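PDB 7BTX: MDM10 isoform 1 from Saccharomyces cerevisiae, which forms part of the ERMES complex tethering the endoplasmic reticulum to mitochondria, and acts in late assembly steps of the outer-membrane TOM translocase. Local coordinates for residues A294-N299 / I303-S308; E25-T30 / S249-Y254; K417-L422 / T426-W431. All coordinates share one frame; numbering follows the deposited sequence.

Contact 1: residues A294-N299 / I303-S308; sequences AKYDFN and IESNLS
Tyr296 and Leu307 form an antiparallel non-hydrogen-bonded pair, and Asp297 faces Asn306 in the adjoining hydrogen-bonded pair. Two backbone bonds fix this register: Ser308 N donates to Lys295 O at 2.9 Å, and Asp297 N reaches Asn306 O at 3.1 Å. Leu307 CA adds a CA-H...O contact to the same Lys295 O.

The side-chain polar link joins hydroxyls: Tyr296 OH and Ser305 OG lie 2.9 Å apart, hydrogen-bonded with either as possible donor. With CG anti to the backbone N (chi1 171°), the Tyr296 ring leans along the hairpin to this serine. Ser305 OG also sits in the ring plane of Phe298, at its edge, 3.4 Å from CD1.

Apolar contact is slight. Leu307 CD1 meets Tyr296 CB at 3.8 Å, the two side chains crossing at about a right angle; on the opposite face, Asp297 CB and Asn306 CB touch at 3.9 Å.

Glu304 turns its carboxylate to a salt bridge with Arg423. Strand 292-297 pairs onward with strand 280-284 in the barrel wall, and 306-307 is the short strand that comes next on its other side.

Contact 2: residues E25-T30 / S249-Y254; sequences EDITAT and STTLRY
Ile27 holds CG1 anti to its backbone N (chi1 177°), and the extended second torsion (153°) carries CD1 outward to residues 249-254 of strand 245-258. On that strand Arg253 places CG between its backbone N and carbonyl carbon (chi1 71°), which swings the start of its chain against the isoleucine. Thr251, two residues earlier, sets out from the strand toward the loop and offers CG2 rather than its hydroxyl to the same partner.

The contact is made through carbon: Ile27 CD1 lies 3.7 Å from Thr251 CB and 3.8 Å from Thr251 CG2, the two side chains sliding past each other in opposite directions. Ile27 CG1 approaches Arg253 CD at 3.6 Å and Arg253 CG at 3.9 Å, so the arginine is used here by its aliphatic part, crossing the isoleucine at a slant. Thr28 adds a looser methyl contact, its CG2 being 4.4 Å from Thr251 CG2. No hydrogen bond joins the two segments, and the 207 Å² they bury comes mainly from Ile27, Thr251 and Arg253.

This is consistent with the mitochondrial beta-barrel fold, in which an N-terminal segment lies against the inner wall. Thr251 and Arg253 point to that segment, whereas Leu252 between them turns away, the alternation expected of a barrel strand.

Ile27 also rests on Leu211 of strand 209-211, and Arg253 touches Ser232 and Thr268 on the flanking strands. The hydroxyl of Thr251 is hydrogen-bonded to Tyr24 OH, which also bonds Ser249 OG.

Contact 3: residues K417-L422 / T426-W431; sequences KLSTSL and TLKLLW
Ser419 and Lys428 face each other in an antiparallel hydrogen-bonded pair, and the lysine chain lies alongside the serine hydroxyl. With chi1 at 72°, Ser419 OG sits between its backbone N and carbonyl carbon, 3.4 Å from Lys428 CB; bends at the second and third lysine torsions (145° and 66°) curl the chain past the hydroxyl, with Lys428 CE 3.6 Å from Ser419 OG. The lysine's charged end passes on to the carbonyls of Leu35 and Phe37, with a cation-pi contact to the Phe37 ring. On the same face Lys417 and Leu430 run side by side, Lys417 CD lying 4.1 Å from Leu430 CD2; Lys417 NZ continues to Thr33 O and to a salt bridge with Glu312.

On the other, more apolar face Leu418 and Leu427 are also aligned, Leu418 CD2 being 4.2 Å from Leu427 CD1, and Thr420 brings OG1 to 3.4 Å from that same Leu427 CD1 as it slants across.

Ser419 N meets Lys428 O at 3.0 Å, while the return bond from Lys428 N to Ser419 O is weak, at 3.3 Å. The hairpin lies in the antiparallel barrel wall between strand 313-316, beside 413-420, and strand 439-447, beside 426-434.

Contacts 1 and 3 are surface hairpins of the barrel wall, each joining strands consecutive in the chain, whereas contact 2 is partly buried and joins segments more than 200 residues apart. The chemistry follows: both hairpins combine backbone hydrogen bonds with side-chain pairing, while contact 2 is mainly carbon packing and has no hydrogen bond across it. Contacts 1 and 2 reach the same run of antiparallel strands, with centres 16 Å apart and no touch. Contacts 1 and 3 do meet, through Leu307 with Leu422, Asn306 with Ser421 and Ser308 with Thr420. Contact 2 stays apart from contact 3, their nearest atoms about 8 Å away.

Contact 1: residues A294-N299 / I303-S308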
ATOM      1  N   ALA D 294      29.580  25.983  16.934  1.00 50.98           N
ATOM      2  CA  ALA D 294      29.985  24.970  17.906  1.00 50.98           C
ATOM      3  C   ALA D 294      29.128  25.082  19.166  1.00 50.98           C
ATOM      4  O   ALA D 294      29.439  25.800  20.115  1.00 50.98           O
ATOM      5  CB  ALA D 294      31.464  25.112  18.230  1.00 50.98           C
ATOM      6  N   LYS D 295      28.032  24.336  19.176  1.00 51.21           N
ATOM      7  CA  LYS D 295      27.154  24.342  20.337  1.00 51.21           C
ATOM      8  C   LYS D 295      27.664  23.380  21.396  1.00 51.21           C
ATOM      9  O   LYS D 295      27.851  22.193  21.124  1.00 51.21           O
ATOM     10  CB  LYS D 295      25.734  23.963  19.940  1.00 51.21           C
ATOM     11  CG  LYS D 295      24.833  23.688  21.120  1.00 51.21           C
ATOM     12  CD  LYS D 295      23.379  23.680  20.729  1.00 51.21           C
ATOM     13  CE  LYS D 295      22.974  22.341  20.172  1.00 51.21           C
ATOM     14  NZ  LYS D 295      21.522  22.289  19.867  1.00 51.21           N
ATOM     15  N   TYR D 296      27.875  23.882  22.607  1.00 57.65           N
ATOM     16  CA  TYR D 296      28.174  23.046  23.764  1.00 57.65           C
ATOM     17  C   TYR D 296      26.931  22.994  24.636  1.00 57.65           C
ATOM     18  O   TYR D 296      26.550  23.998  25.239  1.00 57.65           O
ATOM     19  CB  TYR D 296      29.361  23.574  24.561  1.00 57.65           C
ATOM     20  CG  TYR D 296      29.534  22.848  25.874  1.00 57.65           C
ATOM     21  CD1 TYR D 296      29.893  21.509  25.902  1.00 57.65           C
ATOM     22  CD2 TYR D 296      29.321  23.494  27.084  1.00 57.65           C
ATOM     23  CE1 TYR D 296      30.046  20.835  27.093  1.00 57.65           C
ATOM     24  CE2 TYR D 296      29.473  22.829  28.284  1.00 57.65           C
ATOM     25  CZ  TYR D 296      29.834  21.500  28.279  1.00 57.65           C
ATOM     26  OH  TYR D 296      29.989  20.828  29.467  1.00 57.65           O
ATOM     27  N   ASP D 297      26.309  21.828  24.707  1.00 60.26           N
ATOM     28  CA  ASP D 297      25.107  21.659  25.498  1.00 60.26           C
ATOM     29  C   ASP D 297      25.481  21.138  26.881  1.00 60.26           C
ATOM     30  O   ASP D 297      26.614  20.721  27.126  1.00 60.26           O
ATOM     31  CB  ASP D 297      24.151  20.720  24.776  1.00 60.26           C
ATOM     32  CG  ASP D 297      22.722  20.926  25.180  1.00 60.26           C
ATOM     33  OD1 ASP D 297      21.985  21.585  24.421  1.00 60.26           O
ATOM     34  OD2 ASP D 297      22.331  20.428  26.253  1.00 60.26           O
ATOM     35  N   PHE D 298      24.522  21.165  27.805  1.00 67.17           N
ATOM     36  CA  PHE D 298      24.757  20.705  29.168  1.00 67.17           C
ATOM     37  C   PHE D 298      23.437  20.299  29.813  1.00 67.17           C
ATOM     38  O   PHE D 298      22.400  20.283  29.147  1.00 67.17           O
ATOM     39  CB  PHE D 298      25.459  21.794  29.990  1.00 67.17           C
ATOM     40  CG  PHE D 298      26.235  21.266  31.163  1.00 67.17           C
ATOM     41  CD1 PHE D 298      27.188  20.275  30.991  1.00 67.17           C
ATOM     42  CD2 PHE D 298      25.974  21.728  32.441  1.00 67.17           C
ATOM     43  CE1 PHE D 298      27.893  19.773  32.074  1.00 67.17           C
ATOM     44  CE2 PHE D 298      26.672  21.230  33.529  1.00 67.17           C
ATOM     45  CZ  PHE D 298      27.635  20.251  33.343  1.00 67.17           C
ATOM     46  N   ASN D 299      23.468  19.962  31.101  1.00 73.80           N
ATOM     47  CA  ASN D 299      22.278  19.653  31.877  1.00 73.80           C
ATOM     48  C   ASN D 299      22.582  19.856  33.353  1.00 73.80           C
ATOM     49  O   ASN D 299      23.733  19.714  33.774  1.00 73.80           O
ATOM     50  CB  ASN D 299      21.816  18.220  31.617  1.00 73.80           C
ATOM     51  CG  ASN D 299      20.333  18.041  31.829  1.00 73.80           C
ATOM     52  OD1 ASN D 299      19.780  18.484  32.831  1.00 73.80           O
ATOM     53  ND2 ASN D 299      19.677  17.387  30.879  1.00 73.80           N
ATOM     54  N   ILE D 303      23.783  15.502  35.171  1.00 78.95           N
ATOM     55  CA  ILE D 303      24.891  16.071  34.395  1.00 78.95           C
ATOM     56  C   ILE D 303      25.347  15.201  33.227  1.00 78.95           C
ATOM     57  O   ILE D 303      25.643  14.010  33.380  1.00 78.95           O
ATOM     58  CB  ILE D 303      26.067  16.427  35.328  1.00 78.95           C
ATOM     59  CG1 ILE D 303      26.498  15.241  36.194  1.00 78.95           C
ATOM     60  CG2 ILE D 303      25.701  17.601  36.218  1.00 78.95           C
ATOM     61  CD1 ILE D 303      27.784  15.480  36.953  1.00 78.95           C
ATOM     62  N   GLU D 304      25.340  15.794  32.036  1.00 71.88           N
ATOM     63  CA  GLU D 304      25.445  15.077  30.769  1.00 71.88           C
ATOM     64  C   GLU D 304      25.776  16.109  29.698  1.00 71.88           C
ATOM     65  O   GLU D 304      24.953  16.974  29.385  1.00 71.88           O
ATOM     66  CB  GLU D 304      24.141  14.341  30.465  1.00 71.88           C
ATOM     67  CG  GLU D 304      24.153  13.428  29.252  1.00 71.88           C
ATOM     68  CD  GLU D 304      23.749  14.147  27.981  1.00 71.88           C
ATOM     69  OE1 GLU D 304      23.004  15.144  28.075  1.00 71.88           O
ATOM     70  OE2 GLU D 304      24.165  13.711  26.889  1.00 71.88           O
ATOM     71  N   SER D 305      26.968  16.015  29.120  1.00 65.53           N
ATOM     72  CA  SER D 305      27.399  17.010  28.147  1.00 65.53           C
ATOM     73  C   SER D 305      27.053  16.598  26.724  1.00 65.53           C
ATOM     74  O   SER D 305      26.582  15.482  26.486  1.00 65.53           O
ATOM     75  CB  SER D 305      28.903  17.257  28.267  1.00 65.53           C
ATOM     76  OG  SER D 305      29.195  18.055  29.400  1.00 65.53           O
ATOM     77  N   ASN D 306      27.286  17.506  25.780  1.00 59.44           N
ATOM     78  CA  ASN D 306      27.166  17.253  24.352  1.00 59.44           C
ATOM     79  C   ASN D 306      27.960  18.330  23.630  1.00 59.44           C
ATOM     80  O   ASN D 306      28.134  19.426  24.164  1.00 59.44           O
ATOM     81  CB  ASN D 306      25.704  17.261  23.907  1.00 59.44           C
ATOM     82  CG  ASN D 306      25.493  16.558  22.584  1.00 59.44           C
ATOM     83  OD1 ASN D 306      26.420  16.404  21.790  1.00 59.44           O
ATOM     84  ND2 ASN D 306      24.264  16.128  22.335  1.00 59.44           N
ATOM     85  N   LEU D 307      28.454  18.044  22.429  1.00 53.02           N
ATOM     86  CA  LEU D 307      29.221  19.072  21.731  1.00 53.02           C
ATOM     87  C   LEU D 307      28.970  18.905  20.232  1.00 53.02           C
ATOM     88  O   LEU D 307      29.641  18.150  19.531  1.00 53.02           O
ATOM     89  CB  LEU D 307      30.710  19.000  22.063  1.00 53.02           C
ATOM     90  CG  LEU D 307      31.595  20.075  21.430  1.00 53.02           C
ATOM     91  CD1 LEU D 307      31.347  21.417  22.077  1.00 53.02           C
ATOM     92  CD2 LEU D 307      33.052  19.699  21.553  1.00 53.02           C
ATOM     93  N   SER D 308      27.992  19.649  19.729  1.00 50.02           N
ATOM     94  CA  SER D 308      27.676  19.595  18.316  1.00 50.02           C
ATOM     95  C   SER D 308      28.635  20.484  17.533  1.00 50.02           C
ATOM     96  O   SER D 308      29.412  21.254  18.094  1.00 50.02           O
ATOM     97  CB  SER D 308      26.227  19.999  18.086  1.00 50.02           C
ATOM     98  OG  SER D 308      25.350  19.101  18.737  1.00 50.02           O
TER

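Contact 2: residues E25-T30 / S249-Y254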
ATOM      1  N   GLU D  25      12.111  33.541  18.426  1.00 63.84           N
ATOM      2  CA  GLU D  25      12.101  32.232  17.795  1.00 63.84           C
ATOM      3  C   GLU D  25      13.237  32.210  16.790  1.00 63.84           C
ATOM      4  O   GLU D  25      13.537  31.173  16.189  1.00 63.84           O
ATOM      5  CB  GLU D  25      10.755  31.948  17.132  1.00 63.84           C
ATOM      6  CG  GLU D  25      10.285  33.041  16.201  1.00 63.84           C
ATOM      7  CD  GLU D  25       9.102  32.624  15.361  1.00 63.84           C
ATOM      8  OE1 GLU D  25       8.681  31.454  15.464  1.00 63.84           O
ATOM      9  OE2 GLU D  25       8.589  33.468  14.599  1.00 63.84           O
ATOM     10  N   ASP D  26      13.879  33.363  16.622  1.00 61.95           N
ATOM     11  CA  ASP D  26      15.038  33.513  15.758  1.00 61.95           C
ATOM     12  C   ASP D  26      16.248  33.938  16.567  1.00 61.95           C
ATOM     13  O   ASP D  26      17.189  34.524  16.025  1.00 61.95           O
ATOM     14  CB  ASP D  26      14.772  34.524  14.646  1.00 61.95           C
ATOM     15  CG  ASP D  26      13.718  34.053  13.669  1.00 61.95           C
ATOM     16  OD1 ASP D  26      12.596  34.599  13.697  1.00 61.95           O
ATOM     17  OD2 ASP D  26      14.011  33.147  12.865  1.00 61.95           O
ATOM     18  N   ILE D  27      16.230  33.666  17.869  1.00 60.78           N
ATOM     19  CA  ILE D  27      17.336  34.024  18.746  1.00 60.78           C
ATOM     20  C   ILE D  27      18.395  32.933  18.645  1.00 60.78           C
ATOM     21  O   ILE D  27      19.592  33.222  18.559  1.00 60.78           O
ATOM     22  CB  ILE D  27      16.840  34.281  20.188  1.00 60.78           C
ATOM     23  CG1 ILE D  27      17.993  34.587  21.133  1.00 60.78           C
ATOM     24  CG2 ILE D  27      15.931  33.162  20.709  1.00 60.78           C
ATOM     25  CD1 ILE D  27      17.585  35.435  22.297  1.00 60.78           C
ATOM     26  N   THR D  28      17.965  31.675  18.626  1.00 61.57           N
ATOM     27  CA  THR D  28      18.806  30.567  18.193  1.00 61.57           C
ATOM     28  C   THR D  28      18.334  30.193  16.801  1.00 61.57           C
ATOM     29  O   THR D  28      17.544  29.266  16.636  1.00 61.57           O
ATOM     30  CB  THR D  28      18.685  29.375  19.133  1.00 61.57           C
ATOM     31  OG1 THR D  28      17.303  29.029  19.286  1.00 61.57           O
ATOM     32  CG2 THR D  28      19.260  29.704  20.492  1.00 61.57           C
ATOM     33  N   ALA D  29      18.794  30.919  15.791  1.00 59.12           N
ATOM     34  CA  ALA D  29      18.380  30.603  14.434  1.00 59.12           C
ATOM     35  C   ALA D  29      19.580  30.095  13.662  1.00 59.12           C
ATOM     36  O   ALA D  29      19.459  29.204  12.815  1.00 59.12           O
ATOM     37  CB  ALA D  29      17.770  31.820  13.747  1.00 59.12           C
ATOM     38  N   THR D  30      20.747  30.661  13.960  1.00 59.00           N
ATOM     39  CA  THR D  30      21.974  30.203  13.333  1.00 59.00           C
ATOM     40  C   THR D  30      22.418  28.864  13.913  1.00 59.00           C
ATOM     41  O   THR D  30      23.093  28.091  13.230  1.00 59.00           O
ATOM     42  CB  THR D  30      23.048  31.275  13.502  1.00 59.00           C
ATOM     43  OG1 THR D  30      22.475  32.551  13.207  1.00 59.00           O
ATOM     44  CG2 THR D  30      24.166  31.068  12.512  1.00 59.00           C
ATOM     45  N   SER D 249      11.934  29.787  29.639  1.00 58.22           N
ATOM     46  CA  SER D 249      13.242  29.787  28.998  1.00 58.22           C
ATOM     47  C   SER D 249      13.858  31.152  29.249  1.00 58.22           C
ATOM     48  O   SER D 249      13.192  32.075  29.723  1.00 58.22           O
ATOM     49  CB  SER D 249      13.154  29.491  27.504  1.00 58.22           C
ATOM     50  OG  SER D 249      14.434  29.540  26.909  1.00 58.22           O
ATOM     51  N   THR D 250      15.147  31.266  28.944  1.00 58.30           N
ATOM     52  CA  THR D 250      15.886  32.517  29.045  1.00 58.30           C
ATOM     53  C   THR D 250      17.105  32.415  28.144  1.00 58.30           C
ATOM     54  O   THR D 250      17.890  31.476  28.277  1.00 58.30           O
ATOM     55  CB  THR D 250      16.324  32.807  30.484  1.00 58.30           C
ATOM     56  OG1 THR D 250      15.180  32.956  31.332  1.00 58.30           O
ATOM     57  CG2 THR D 250      17.143  34.078  30.543  1.00 58.30           C
ATOM     58  N   THR D 251      17.275  33.349  27.223  1.00 56.61           N
ATOM     59  CA  THR D 251      18.347  33.254  26.251  1.00 56.61           C
ATOM     60  C   THR D 251      19.091  34.589  26.197  1.00 56.61           C
ATOM     61  O   THR D 251      18.528  35.643  26.485  1.00 56.61           O
ATOM     62  CB  THR D 251      17.760  32.822  24.908  1.00 56.61           C
ATOM     63  OG1 THR D 251      16.789  31.792  25.124  1.00 56.61           O
ATOM     64  CG2 THR D 251      18.823  32.260  23.998  1.00 56.61           C
ATOM     65  N   LEU D 252      20.376  34.545  25.856  1.00 55.58           N
ATOM     66  CA  LEU D 252      21.260  35.693  26.023  1.00 55.58           C
ATOM     67  C   LEU D 252      22.180  35.905  24.821  1.00 55.58           C
ATOM     68  O   LEU D 252      23.402  35.904  24.986  1.00 55.58           O
ATOM     69  CB  LEU D 252      22.068  35.524  27.315  1.00 55.58           C
ATOM     70  CG  LEU D 252      22.736  36.706  28.024  1.00 55.58           C
ATOM     71  CD1 LEU D 252      21.830  37.902  28.043  1.00 55.58           C
ATOM     72  CD2 LEU D 252      23.131  36.314  29.431  1.00 55.58           C
ATOM     73  N   ARG D 253      21.632  36.005  23.608  1.00 61.63           N
ATOM     74  CA  ARG D 253      22.476  36.141  22.424  1.00 61.63           C
ATOM     75  C   ARG D 253      23.249  37.458  22.440  1.00 61.63           C
ATOM     76  O   ARG D 253      22.880  38.418  23.113  1.00 61.63           O
ATOM     77  CB  ARG D 253      21.663  36.052  21.134  1.00 61.63           C
ATOM     78  CG  ARG D 253      20.781  37.241  20.862  1.00 61.63           C
ATOM     79  CD  ARG D 253      20.056  37.123  19.534  1.00 61.63           C
ATOM     80  NE  ARG D 253      20.961  37.209  18.396  1.00 61.63           N
ATOM     81  CZ  ARG D 253      21.346  38.350  17.838  1.00 61.63           C
ATOM     82  NH1 ARG D 253      20.902  39.505  18.315  1.00 61.63           N
ATOM     83  NH2 ARG D 253      22.171  38.339  16.803  1.00 61.63           N
ATOM     84  N   TYR D 254      24.358  37.480  21.703  1.00 65.24           N
ATOM     85  CA  TYR D 254      25.296  38.602  21.741  1.00 65.24           C
ATOM     86  C   TYR D 254      26.015  38.676  20.398  1.00 65.24           C
ATOM     87  O   TYR D 254      26.994  37.965  20.171  1.00 65.24           O
ATOM     88  CB  TYR D 254      26.274  38.434  22.897  1.00 65.24           C
ATOM     89  CG  TYR D 254      27.427  39.406  22.912  1.00 65.24           C
ATOM     90  CD1 TYR D 254      27.211  40.773  22.995  1.00 65.24           C
ATOM     91  CD2 TYR D 254      28.738  38.952  22.876  1.00 65.24           C
ATOM     92  CE1 TYR D 254      28.270  41.663  23.021  1.00 65.24           C
ATOM     93  CE2 TYR D 254      29.800  39.831  22.907  1.00 65.24           C
ATOM     94  CZ  TYR D 254      29.560  41.185  22.976  1.00 65.24           C
ATOM     95  OH  TYR D 254      30.615  42.063  23.004  1.00 65.24           O
TER

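Contact 3: residues K417-L422 / T426-W431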
ATOM      1  N   LYS D 417      26.965  21.179   3.752  1.00 46.59           N
ATOM      2  CA  LYS D 417      26.577  21.380   5.151  1.00 46.59           C
ATOM      3  C   LYS D 417      26.956  20.137   5.957  1.00 46.59           C
ATOM      4  O   LYS D 417      26.353  19.078   5.798  1.00 46.59           O
ATOM      5  CB  LYS D 417      25.091  21.674   5.273  1.00 46.59           C
ATOM      6  CG  LYS D 417      24.669  23.065   4.860  1.00 46.59           C
ATOM      7  CD  LYS D 417      23.174  23.143   4.655  1.00 46.59           C
ATOM      8  CE  LYS D 417      22.448  23.242   5.978  1.00 46.59           C
ATOM      9  NZ  LYS D 417      22.590  24.590   6.584  1.00 46.59           N
ATOM     10  N   LEU D 418      27.935  20.289   6.842  1.00 47.53           N
ATOM     11  CA  LEU D 418      28.273  19.233   7.782  1.00 47.53           C
ATOM     12  C   LEU D 418      27.699  19.546   9.161  1.00 47.53           C
ATOM     13  O   LEU D 418      27.479  20.703   9.512  1.00 47.53           O
ATOM     14  CB  LEU D 418      29.786  19.056   7.882  1.00 47.53           C
ATOM     15  CG  LEU D 418      30.557  18.287   6.810  1.00 47.53           C
ATOM     16  CD1 LEU D 418      30.775  19.102   5.541  1.00 47.53           C
ATOM     17  CD2 LEU D 418      31.880  17.817   7.375  1.00 47.53           C
ATOM     18  N   SER D 419      27.449  18.499   9.949  1.00 47.47           N
ATOM     19  CA  SER D 419      27.063  18.692  11.345  1.00 47.47           C
ATOM     20  C   SER D 419      27.391  17.482  12.208  1.00 47.47           C
ATOM     21  O   SER D 419      26.656  16.493  12.208  1.00 47.47           O
ATOM     22  CB  SER D 419      25.572  18.999  11.483  1.00 47.47           C
ATOM     23  OG  SER D 419      24.786  17.856  11.229  1.00 47.47           O
ATOM     24  N   THR D 420      28.469  17.573  12.978  1.00 50.46           N
ATOM     25  CA  THR D 420      28.910  16.459  13.803  1.00 50.46           C
ATOM     26  C   THR D 420      28.285  16.535  15.189  1.00 50.46           C
ATOM     27  O   THR D 420      28.299  17.584  15.827  1.00 50.46           O
ATOM     28  CB  THR D 420      30.431  16.486  13.927  1.00 50.46           C
ATOM     29  OG1 THR D 420      31.015  16.538  12.621  1.00 50.46           O
ATOM     30  CG2 THR D 420      30.934  15.246  14.644  1.00 50.46           C
ATOM     31  N   SER D 421      27.730  15.421  15.658  1.00 53.60           N
ATOM     32  CA  SER D 421      27.328  15.318  17.055  1.00 53.60           C
ATOM     33  C   SER D 421      28.301  14.404  17.788  1.00 53.60           C
ATOM     34  O   SER D 421      29.086  13.701  17.146  1.00 53.60           O
ATOM     35  CB  SER D 421      25.901  14.791  17.177  1.00 53.60           C
ATOM     36  OG  SER D 421      25.527  14.649  18.532  1.00 53.60           O
ATOM     37  N   LEU D 422      28.278  14.403  19.120  1.00 54.99           N
ATOM     38  CA  LEU D 422      29.214  13.570  19.868  1.00 54.99           C
ATOM     39  C   LEU D 422      28.506  12.647  20.850  1.00 54.99           C
ATOM     40  O   LEU D 422      29.007  11.560  21.150  1.00 54.99           O
ATOM     41  CB  LEU D 422      30.231  14.432  20.610  1.00 54.99           C
ATOM     42  CG  LEU D 422      31.598  14.618  19.952  1.00 54.99           C
ATOM     43  CD1 LEU D 422      31.532  15.506  18.726  1.00 54.99           C
ATOM     44  CD2 LEU D 422      32.584  15.177  20.957  1.00 54.99           C
ATOM     45  N   THR D 426      27.288  11.045  15.357  1.00 54.20           N
ATOM     46  CA  THR D 426      26.849  11.042  13.974  1.00 54.20           C
ATOM     47  C   THR D 426      27.642  12.062  13.175  1.00 54.20           C
ATOM     48  O   THR D 426      28.435  12.833  13.715  1.00 54.20           O
ATOM     49  CB  THR D 426      25.353  11.345  13.858  1.00 54.20           C
ATOM     50  OG1 THR D 426      25.072  12.607  14.470  1.00 54.20           O
ATOM     51  CG2 THR D 426      24.535  10.269  14.540  1.00 54.20           C
ATOM     52  N   LEU D 427      27.419  12.048  11.865  1.00 49.18           N
ATOM     53  CA  LEU D 427      28.018  13.032  10.970  1.00 49.18           C
ATOM     54  C   LEU D 427      27.066  13.178   9.789  1.00 49.18           C
ATOM     55  O   LEU D 427      27.045  12.326   8.899  1.00 49.18           O
ATOM     56  CB  LEU D 427      29.410  12.607  10.527  1.00 49.18           C
ATOM     57  CG  LEU D 427      30.091  13.414   9.419  1.00 49.18           C
ATOM     58  CD1 LEU D 427      30.255  14.853   9.825  1.00 49.18           C
ATOM     59  CD2 LEU D 427      31.431  12.815   9.065  1.00 49.18           C
ATOM     60  N   LYS D 428      26.263  14.233   9.804  1.00 46.51           N
ATOM     61  CA  LYS D 428      25.364  14.502   8.697  1.00 46.51           C
ATOM     62  C   LYS D 428      26.072  15.340   7.648  1.00 46.51           C
ATOM     63  O   LYS D 428      26.739  16.321   7.968  1.00 46.51           O
ATOM     64  CB  LYS D 428      24.115  15.228   9.185  1.00 46.51           C
ATOM     65  CG  LYS D 428      23.262  14.417  10.124  1.00 46.51           C
ATOM     66  CD  LYS D 428      22.622  15.288  11.177  1.00 46.51           C
ATOM     67  CE  LYS D 428      21.632  16.252  10.568  1.00 46.51           C
ATOM     68  NZ  LYS D 428      20.987  17.092  11.608  1.00 46.51           N
ATOM     69  N   LEU D 429      25.936  14.940   6.394  1.00 44.68           N
ATOM     70  CA  LEU D 429      26.414  15.724   5.270  1.00 44.68           C
ATOM     71  C   LEU D 429      25.235  16.042   4.370  1.00 44.68           C
ATOM     72  O   LEU D 429      24.292  15.259   4.272  1.00 44.68           O
ATOM     73  CB  LEU D 429      27.486  14.985   4.470  1.00 44.68           C
ATOM     74  CG  LEU D 429      28.774  14.582   5.179  1.00 44.68           C
ATOM     75  CD1 LEU D 429      28.730  13.127   5.593  1.00 44.68           C
ATOM     76  CD2 LEU D 429      29.953  14.838   4.269  1.00 44.68           C
ATOM     77  N   LEU D 430      25.288  17.193   3.712  1.00 42.00           N
ATOM     78  CA  LEU D 430      24.188  17.606   2.856  1.00 42.00           C
ATOM     79  C   LEU D 430      24.712  18.548   1.792  1.00 42.00           C
ATOM     80  O   LEU D 430      25.364  19.541   2.113  1.00 42.00           O
ATOM     81  CB  LEU D 430      23.084  18.294   3.660  1.00 42.00           C
ATOM     82  CG  LEU D 430      21.816  18.680   2.898  1.00 42.00           C
ATOM     83  CD1 LEU D 430      20.949  17.474   2.639  1.00 42.00           C
ATOM     84  CD2 LEU D 430      21.043  19.727   3.653  1.00 42.00           C
ATOM     85  N   TRP D 431      24.426  18.238   0.538  1.00 44.04           N
ATOM     86  CA  TRP D 431      24.691  19.139  -0.568  1.00 44.04           C
ATOM     87  C   TRP D 431      23.365  19.637  -1.120  1.00 44.04           C
ATOM     88  O   TRP D 431      22.387  18.891  -1.157  1.00 44.04           O
ATOM     89  CB  TRP D 431      25.501  18.449  -1.664  1.00 44.04           C
ATOM     90  CG  TRP D 431      25.734  19.312  -2.844  1.00 44.04           C
ATOM     91  CD1 TRP D 431      26.581  20.365  -2.924  1.00 44.04           C
ATOM     92  CD2 TRP D 431      25.099  19.208  -4.118  1.00 44.04           C
ATOM     93  NE1 TRP D 431      26.522  20.929  -4.171  1.00 44.04           N
ATOM     94  CE2 TRP D 431      25.616  20.233  -4.925  1.00 44.04           C
ATOM     95  CE3 TRP D 431      24.142  18.346  -4.656  1.00 44.04           C
ATOM     96  CZ2 TRP D 431      25.210  20.421  -6.237  1.00 44.04           C
ATOM     97  CZ3 TRP D 431      23.742  18.535  -5.955  1.00 44.04           C
ATOM     98  CH2 TRP D 431      24.273  19.563  -6.733  1.00 44.04           C
TER